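Local coordinates for TATA-box-binding protein (Methanococcus jannaschii, PDB 2Z8U) that probably binds the TATA box near the transcription start site and helps activate archaeal genes as a general transcription initiation factor, at residues E12-N17 and V110-L115; V19-I24 and E103-N108. One frame throughout, in Å; residues are numbered along the deposited sequence.

Interaction 1 (E12-N17 and V110-L115)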
ATOM      1  N   GLU B  12      21.795  19.180  28.909  1.00 35.98           N
ATOM      2  CA  GLU B  12      21.324  18.277  29.946  1.00 36.47           C
ATOM      3  C   GLU B  12      19.829  18.033  29.801  1.00 36.24           C
ATOM      4  O   GLU B  12      19.105  18.929  29.381  1.00 36.42           O
ATOM      5  CB  GLU B  12      21.640  18.885  31.317  1.00 36.36           C
ATOM      6  CG  GLU B  12      21.687  17.876  32.438  1.00 38.50           C
ATOM      7  CD  GLU B  12      22.164  18.466  33.764  1.00 37.58           C
ATOM      8  OE1 GLU B  12      21.811  17.883  34.800  1.00 41.19           O
ATOM      9  OE2 GLU B  12      22.862  19.496  33.775  1.00 38.52           O
ATOM     10  N   ILE B  13      19.382  16.826  30.162  1.00 35.77           N
ATOM     11  CA  ILE B  13      17.983  16.421  30.100  1.00 36.26           C
ATOM     12  C   ILE B  13      17.188  16.932  31.303  1.00 35.46           C
ATOM     13  O   ILE B  13      17.612  16.770  32.450  1.00 35.70           O
ATOM     14  CB  ILE B  13      17.868  14.854  30.020  1.00 36.38           C
ATOM     15  CG1 ILE B  13      18.281  14.337  28.632  1.00 37.57           C
ATOM     16  CG2 ILE B  13      16.498  14.335  30.501  1.00 37.26           C
ATOM     17  CD1 ILE B  13      17.497  14.910  27.435  1.00 38.44           C
ATOM     18  N   LYS B  14      16.048  17.558  31.029  1.00 34.26           N
ATOM     19  CA  LYS B  14      15.054  17.880  32.058  1.00 33.63           C
ATOM     20  C   LYS B  14      13.764  17.168  31.709  1.00 33.22           C
ATOM     21  O   LYS B  14      13.279  17.304  30.586  1.00 31.09           O
ATOM     22  CB  LYS B  14      14.816  19.395  32.114  1.00 34.16           C
ATOM     23  CG  LYS B  14      13.630  19.799  33.000  1.00 34.98           C
ATOM     24  CD  LYS B  14      13.627  21.304  33.296  1.00 34.99           C
ATOM     25  CE  LYS B  14      12.542  21.673  34.323  1.00 37.58           C
ATOM     26  NZ  LYS B  14      12.376  20.643  35.408  1.00 40.16           N
ATOM     27  N   ILE B  15      13.207  16.405  32.660  1.00 32.74           N
ATOM     28  CA  ILE B  15      11.930  15.733  32.447  1.00 33.37           C
ATOM     29  C   ILE B  15      10.851  16.760  32.770  1.00 33.49           C
ATOM     30  O   ILE B  15      10.894  17.429  33.820  1.00 32.63           O
ATOM     31  CB  ILE B  15      11.792  14.478  33.332  1.00 34.24           C
ATOM     32  CG1 ILE B  15      12.965  13.511  33.079  1.00 34.49           C
ATOM     33  CG2 ILE B  15      10.402  13.822  33.163  1.00 34.34           C
ATOM     34  CD1 ILE B  15      13.066  13.004  31.664  1.00 36.99           C
ATOM     35  N   VAL B  16       9.936  16.946  31.836  1.00 32.23           N
ATOM     36  CA  VAL B  16       8.932  17.988  31.982  1.00 32.72           C
ATOM     37  C   VAL B  16       7.604  17.363  32.350  1.00 32.50           C
ATOM     38  O   VAL B  16       6.855  17.910  33.158  1.00 33.34           O
ATOM     39  CB  VAL B  16       8.849  18.911  30.738  1.00 32.60           C
ATOM     40  CG1 VAL B  16       7.598  19.777  30.789  1.00 33.04           C
ATOM     41  CG2 VAL B  16      10.086  19.820  30.672  1.00 32.84           C
ATOM     42  N   ASN B  17       7.321  16.198  31.793  1.00 32.55           N
ATOM     43  CA  ASN B  17       6.147  15.468  32.200  1.00 32.90           C
ATOM     44  C   ASN B  17       6.314  13.966  32.075  1.00 32.53           C
ATOM     45  O   ASN B  17       7.209  13.485  31.400  1.00 30.89           O
ATOM     46  CB  ASN B  17       4.862  16.009  31.509  1.00 34.31           C
ATOM     47  CG  ASN B  17       4.524  15.329  30.172  1.00 36.00           C
ATOM     48  OD1 ASN B  17       4.233  16.011  29.190  1.00 40.37           O
ATOM     49  ND2 ASN B  17       4.470  14.008  30.152  1.00 36.54           N
ATOM     50  N   VAL B 110       8.076  13.442  28.472  1.00 30.10           N
ATOM     51  CA  VAL B 110       8.574  14.528  27.637  1.00 28.50           C
ATOM     52  C   VAL B 110       9.844  15.000  28.348  1.00 27.30           C
ATOM     53  O   VAL B 110       9.809  15.289  29.548  1.00 26.23           O
ATOM     54  CB  VAL B 110       7.567  15.706  27.533  1.00 28.79           C
ATOM     55  CG1 VAL B 110       8.208  16.940  26.897  1.00 29.29           C
ATOM     56  CG2 VAL B 110       6.315  15.309  26.731  1.00 30.72           C
ATOM     57  N   ALA B 111      10.960  15.012  27.613  1.00 25.33           N
ATOM     58  CA  ALA B 111      12.217  15.555  28.105  1.00 23.91           C
ATOM     59  C   ALA B 111      12.588  16.706  27.178  1.00 24.28           C
ATOM     60  O   ALA B 111      12.295  16.679  25.963  1.00 21.16           O
ATOM     61  CB  ALA B 111      13.293  14.514  28.076  1.00 23.79           C
ATOM     62  N   THR B 112      13.236  17.714  27.757  1.00 23.92           N
ATOM     63  CA  THR B 112      13.754  18.835  26.984  1.00 24.75           C
ATOM     64  C   THR B 112      15.245  19.033  27.268  1.00 24.60           C
ATOM     65  O   THR B 112      15.774  18.645  28.340  1.00 23.57           O
ATOM     66  CB  THR B 112      12.989  20.154  27.274  1.00 24.97           C
ATOM     67  OG1 THR B 112      13.124  20.502  28.666  1.00 27.14           O
ATOM     68  CG2 THR B 112      11.482  20.015  26.922  1.00 27.01           C
ATOM     69  N   ALA B 113      15.919  19.612  26.274  1.00 23.74           N
ATOM     70  CA  ALA B 113      17.316  19.964  26.400  1.00 24.25           C
ATOM     71  C   ALA B 113      17.604  21.131  25.455  1.00 24.36           C
ATOM     72  O   ALA B 113      16.778  21.513  24.641  1.00 24.58           O
ATOM     73  CB  ALA B 113      18.201  18.775  26.102  1.00 23.17           C
ATOM     74  N   ASP B 114      18.771  21.732  25.600  1.00 25.78           N
ATOM     75  CA  ASP B 114      19.128  22.827  24.722  1.00 25.65           C
ATOM     76  C   ASP B 114      20.437  22.469  24.065  1.00 25.85           C
ATOM     77  O   ASP B 114      21.382  22.046  24.740  1.00 25.87           O
ATOM     78  CB  ASP B 114      19.195  24.151  25.492  1.00 26.12           C
ATOM     79  CG  ASP B 114      17.821  24.778  25.676  1.00 26.63           C
ATOM     80  OD1 ASP B 114      17.312  25.411  24.743  1.00 27.65           O
ATOM     81  OD2 ASP B 114      17.230  24.644  26.752  1.00 30.45           O
ATOM     82  N   LEU B 115      20.465  22.570  22.736  1.00 25.30           N
ATOM     83  CA  LEU B 115      21.650  22.162  21.972  1.00 26.35           C
ATOM     84  C   LEU B 115      22.872  23.044  22.269  1.00 25.65           C
ATOM     85  O   LEU B 115      23.999  22.581  22.151  1.00 25.68           O
ATOM     86  CB  LEU B 115      21.370  22.193  20.471  1.00 27.10           C
ATOM     87  CG  LEU B 115      20.436  21.137  19.849  1.00 28.05           C
ATOM     88  CD1 LEU B 115      20.333  21.406  18.349  1.00 29.86           C
ATOM     89  CD2 LEU B 115      20.922  19.711  20.117  1.00 29.22           C
TER
HETATM   90  O   HOH W   1      20.107  21.406  27.985  1.00 27.96           O
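Val110 loses more surface here than any other residue of E12-N17 or V110-L115, because two successive residues of the facing strand meet it. Its carbonyl oxygen takes an almost straight bond from Val16 N (2.8 Å to Val110 O, 176° at the hydrogen), with the donor in the carbonyl plane. A weak second bond reaches the same Val110 O from Asn17 N at 3.5 Å. In return Val110 N donates to Asn17 O at 3.1 Å, approaching from above that carbonyl's plane. This is a classic beta bulge: Val16, whose psi of -37° departs from an extended strand, is the inserted residue and shifts the register by one. Beside it the Asn17 side chain crosses the Val110 isopropyl group obliquely. The bulge lies in the pairing of the first strands of the two repeats, 14-23 and 105-114, which run antiparallel at the middle of the TBP saddle; the short segments cross at 139°, a marked twist. Thr112 is the next large contributor. It forms a hydrogen-bonded pair with Lys14, Lys14 N to Thr112 O and Thr112 N to Lys14 O both measuring 2.9 Å. Its OG1 occupies the crowded position between backbone N and carbonyl carbon, where Val16 CG2 comes within 3.7 Å of Thr112 OG1. Val110, Thr112 and Asn17 lie on the face turned away from helix 168-183; on that face Glu132 of a second subunit packs against Val110, and its Gln137 against Thr112. On the other face Ala111 CB is met by two isoleucines: Ile13 CG2 at 4.0 Å from Ala111 CB, and Ile15 CD1 at 3.9 Å from that methyl. Ile13 also rests on Ala171 and Leu175 of helix 168-183. Beyond the paired residues, one water accepts from both Glu12 N and Asp114 N, bridging the two segments where direct backbone bonding has ended.

Interaction 2 (V19-I24 and E103-N108); sequences VVSTKI and EIKIQN
Ser21 holds OG between its backbone N and carbonyl carbon (chi1 57°), while Gln107 bends at chi2 (-68°), and the two torsions bring hydroxyl and amide together. Gln107 NE2 donates to Ser21 OG at 2.7 Å, with the oxygen nearly in the amide plane, and Gln107 CG lies alongside the serine. An alanine at Gln107 would remove this amide and would probably leave the Ser21 hydroxyl less firmly oriented. The glutamine backbone belongs to a classic beta bulge: Val19 O accepts from Gln107 N at 2.7 Å and from Asn108 N at 3.2 Å (to Val19 O). Val19 N answers with a bond of 2.8 Å to Asn108 O, its donor above the carbonyl plane, and the side chains of Val19 and Asn108 lie side by side, pointing the same way. Regular pairing resumes at Ser21 and Lys105, with Ser21 N 2.8 Å from Lys105 O and Lys105 N 2.9 Å from Ser21 O. Thr22 turns OG1 anti to its backbone N (chi1 -169°), so that Thr22 OG1 donates to Glu103 O at 2.8 Å, beyond the last bridge of the strands. Ile104 serves two partners: its CG2 presses on Val20 CB at 3.5 Å, tighter than usual carbon contact, and its CD1 reaches Thr22. Helix 77-94 backs this apolar group, Ala80 meeting Val20 and Ile84 meeting Ile104. Strand 68-72 continues the sheet on the far side of strand 14-23, with backbone bonds from Cys71 to Val20 and from Val69 to Thr22.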
ATOM      1  N   VAL B  19       3.817  10.189  31.654  1.00 35.15           N
ATOM      2  CA  VAL B  19       2.522   9.507  31.584  1.00 35.64           C
ATOM      3  C   VAL B  19       2.762   8.169  32.287  1.00 35.26           C
ATOM      4  O   VAL B  19       3.735   7.494  31.990  1.00 35.65           O
ATOM      5  CB  VAL B  19       2.050   9.316  30.115  1.00 35.36           C
ATOM      6  CG1 VAL B  19       0.748   8.469  30.035  1.00 36.60           C
ATOM      7  CG2 VAL B  19       1.870  10.682  29.420  1.00 35.75           C
ATOM      8  N   VAL B  20       1.923   7.817  33.249  1.00 34.73           N
ATOM      9  CA  VAL B  20       2.081   6.555  33.968  1.00 34.40           C
ATOM     10  C   VAL B  20       0.803   5.714  33.890  1.00 34.25           C
ATOM     11  O   VAL B  20      -0.298   6.259  33.665  1.00 33.49           O
ATOM     12  CB  VAL B  20       2.454   6.771  35.453  1.00 34.18           C
ATOM     13  CG1 VAL B  20       3.752   7.605  35.597  1.00 36.34           C
ATOM     14  CG2 VAL B  20       1.283   7.421  36.252  1.00 34.34           C
ATOM     15  N   SER B  21       0.961   4.403  34.054  1.00 33.64           N
ATOM     16  CA  SER B  21      -0.189   3.509  34.206  1.00 34.15           C
ATOM     17  C   SER B  21      -0.048   2.673  35.455  1.00 33.88           C
ATOM     18  O   SER B  21       1.064   2.463  35.962  1.00 32.83           O
ATOM     19  CB  SER B  21      -0.322   2.550  33.003  1.00 34.08           C
ATOM     20  OG  SER B  21       0.880   1.805  32.851  1.00 39.09           O
ATOM     21  N   THR B  22      -1.186   2.177  35.948  1.00 32.70           N
ATOM     22  CA  THR B  22      -1.175   1.199  36.998  1.00 33.80           C
ATOM     23  C   THR B  22      -2.519   0.462  36.997  1.00 33.90           C
ATOM     24  O   THR B  22      -3.366   0.707  36.126  1.00 34.41           O
ATOM     25  CB  THR B  22      -0.853   1.837  38.384  1.00 33.71           C
ATOM     26  OG1 THR B  22      -0.606   0.795  39.323  1.00 32.97           O
ATOM     27  CG2 THR B  22      -2.010   2.706  38.896  1.00 33.20           C
ATOM     28  N   LYS B  23      -2.680  -0.458  37.940  1.00 33.46           N
ATOM     29  CA  LYS B  23      -3.938  -1.128  38.163  1.00 34.90           C
ATOM     30  C   LYS B  23      -4.289  -0.968  39.641  1.00 34.48           C
ATOM     31  O   LYS B  23      -3.488  -1.305  40.506  1.00 34.36           O
ATOM     32  CB  LYS B  23      -3.827  -2.603  37.771  1.00 35.52           C
ATOM     33  CG  LYS B  23      -5.185  -3.334  37.783  1.00 39.06           C
ATOM     34  CD  LYS B  23      -5.087  -4.659  37.023  1.00 42.75           C
ATOM     35  CE  LYS B  23      -6.467  -5.303  36.884  1.00 44.41           C
ATOM     36  NZ  LYS B  23      -6.573  -5.923  35.533  1.00 45.97           N
ATOM     37  N   ILE B  24      -5.468  -0.437  39.933  1.00 35.54           N
ATOM     38  CA  ILE B  24      -5.836  -0.138  41.320  1.00 36.37           C
ATOM     39  C   ILE B  24      -6.869  -1.121  41.934  1.00 36.99           C
ATOM     40  O   ILE B  24      -7.239  -0.996  43.097  1.00 37.02           O
ATOM     41  CB  ILE B  24      -6.287   1.378  41.499  1.00 37.29           C
ATOM     42  CG1 ILE B  24      -7.656   1.657  40.847  1.00 37.47           C
ATOM     43  CG2 ILE B  24      -5.152   2.341  41.025  1.00 36.97           C
ATOM     44  CD1 ILE B  24      -8.209   3.072  41.138  1.00 38.00           C
ATOM     45  N   GLU B 103       1.984  -0.663  41.805  1.00 34.80           N
ATOM     46  CA  GLU B 103       3.227  -0.249  41.174  1.00 33.44           C
ATOM     47  C   GLU B 103       2.938   0.698  40.005  1.00 33.64           C
ATOM     48  O   GLU B 103       2.125   0.395  39.124  1.00 34.09           O
ATOM     49  CB  GLU B 103       4.040  -1.473  40.737  1.00 33.15           C
ATOM     50  CG  GLU B 103       5.255  -1.110  39.952  1.00 32.55           C
ATOM     51  CD  GLU B 103       6.046  -2.313  39.530  1.00 34.54           C
ATOM     52  OE1 GLU B 103       5.582  -3.443  39.765  1.00 32.90           O
ATOM     53  OE2 GLU B 103       7.128  -2.106  38.941  1.00 34.79           O
ATOM     54  N   ILE B 104       3.550   1.879  40.033  1.00 33.50           N
ATOM     55  CA  ILE B 104       3.331   2.877  39.004  1.00 34.25           C
ATOM     56  C   ILE B 104       4.360   2.677  37.870  1.00 34.84           C
ATOM     57  O   ILE B 104       5.561   2.693  38.139  1.00 34.75           O
ATOM     58  CB  ILE B 104       3.459   4.294  39.604  1.00 34.82           C
ATOM     59  CG1 ILE B 104       2.553   4.465  40.847  1.00 35.51           C
ATOM     60  CG2 ILE B 104       3.248   5.372  38.527  1.00 35.66           C
ATOM     61  CD1 ILE B 104       1.097   4.131  40.669  1.00 35.91           C
ATOM     62  N   LYS B 105       3.887   2.481  36.635  1.00 33.40           N
ATOM     63  CA  LYS B 105       4.759   2.230  35.461  1.00 33.50           C
ATOM     64  C   LYS B 105       4.826   3.450  34.540  1.00 32.53           C
ATOM     65  O   LYS B 105       3.781   4.011  34.170  1.00 32.43           O
ATOM     66  CB  LYS B 105       4.228   1.011  34.668  1.00 33.73           C
ATOM     67  CG  LYS B 105       4.990   0.731  33.363  1.00 38.22           C
ATOM     68  CD  LYS B 105       4.816  -0.724  32.980  1.00 45.22           C
ATOM     69  CE  LYS B 105       4.142  -0.874  31.639  1.00 49.00           C
ATOM     70  NZ  LYS B 105       3.592  -2.258  31.456  1.00 52.47           N
ATOM     71  N   ILE B 106       6.032   3.858  34.140  1.00 28.32           N
ATOM     72  CA  ILE B 106       6.147   4.952  33.185  1.00 27.15           C
ATOM     73  C   ILE B 106       5.765   4.459  31.794  1.00 25.73           C
ATOM     74  O   ILE B 106       6.309   3.477  31.323  1.00 25.33           O
ATOM     75  CB  ILE B 106       7.578   5.609  33.187  1.00 26.21           C
ATOM     76  CG1 ILE B 106       7.780   6.422  34.475  1.00 26.24           C
ATOM     77  CG2 ILE B 106       7.761   6.526  31.980  1.00 25.47           C
ATOM     78  CD1 ILE B 106       9.278   6.740  34.773  1.00 28.96           C
ATOM     79  N   GLN B 107       4.812   5.138  31.161  1.00 24.62           N
ATOM     80  CA  GLN B 107       4.426   4.827  29.795  1.00 25.37           C
ATOM     81  C   GLN B 107       5.035   5.782  28.783  1.00 24.64           C
ATOM     82  O   GLN B 107       5.296   5.398  27.652  1.00 25.48           O
ATOM     83  CB  GLN B 107       2.918   4.865  29.624  1.00 25.19           C
ATOM     84  CG  GLN B 107       2.191   3.771  30.367  1.00 26.28           C
ATOM     85  CD  GLN B 107       2.470   2.392  29.792  1.00 29.75           C
ATOM     86  OE1 GLN B 107       2.921   2.256  28.647  1.00 32.08           O
ATOM     87  NE2 GLN B 107       2.217   1.360  30.593  1.00 31.08           N
ATOM     88  N   ASN B 108       5.170   7.038  29.169  1.00 25.44           N
ATOM     89  CA  ASN B 108       5.731   8.072  28.287  1.00 26.92           C
ATOM     90  C   ASN B 108       6.369   9.177  29.131  1.00 27.65           C
ATOM     91  O   ASN B 108       6.063   9.321  30.309  1.00 26.27           O
ATOM     92  CB  ASN B 108       4.620   8.678  27.400  1.00 27.03           C
ATOM     93  CG  ASN B 108       5.100   9.046  25.995  1.00 29.66           C
ATOM     94  OD1 ASN B 108       6.231   9.488  25.803  1.00 29.41           O
ATOM     95  ND2 ASN B 108       4.209   8.879  24.999  1.00 29.84           N
TER

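Overall arrangement
Interactions 1 and 2 are the two ends of one antiparallel pairing, strand 14-23 with strand 105-114, where the two repeats meet; their centres lie about 20 Å apart, on opposite sides of the chain's centre. Both are partly buried and both contain a bulge, but the inserted residue belongs to the first strand in V110-L115 with E12-N17 and to the second in interaction 2, echoing the internal duplication. Interaction 1 leans on helix 168-183 through isoleucine and alanine, with a water at its outer end. Interaction 2 leans on helix 77-94 and adds side-chain hydrogen bonds, including one from a threonine hydroxyl. The second subunit touches both.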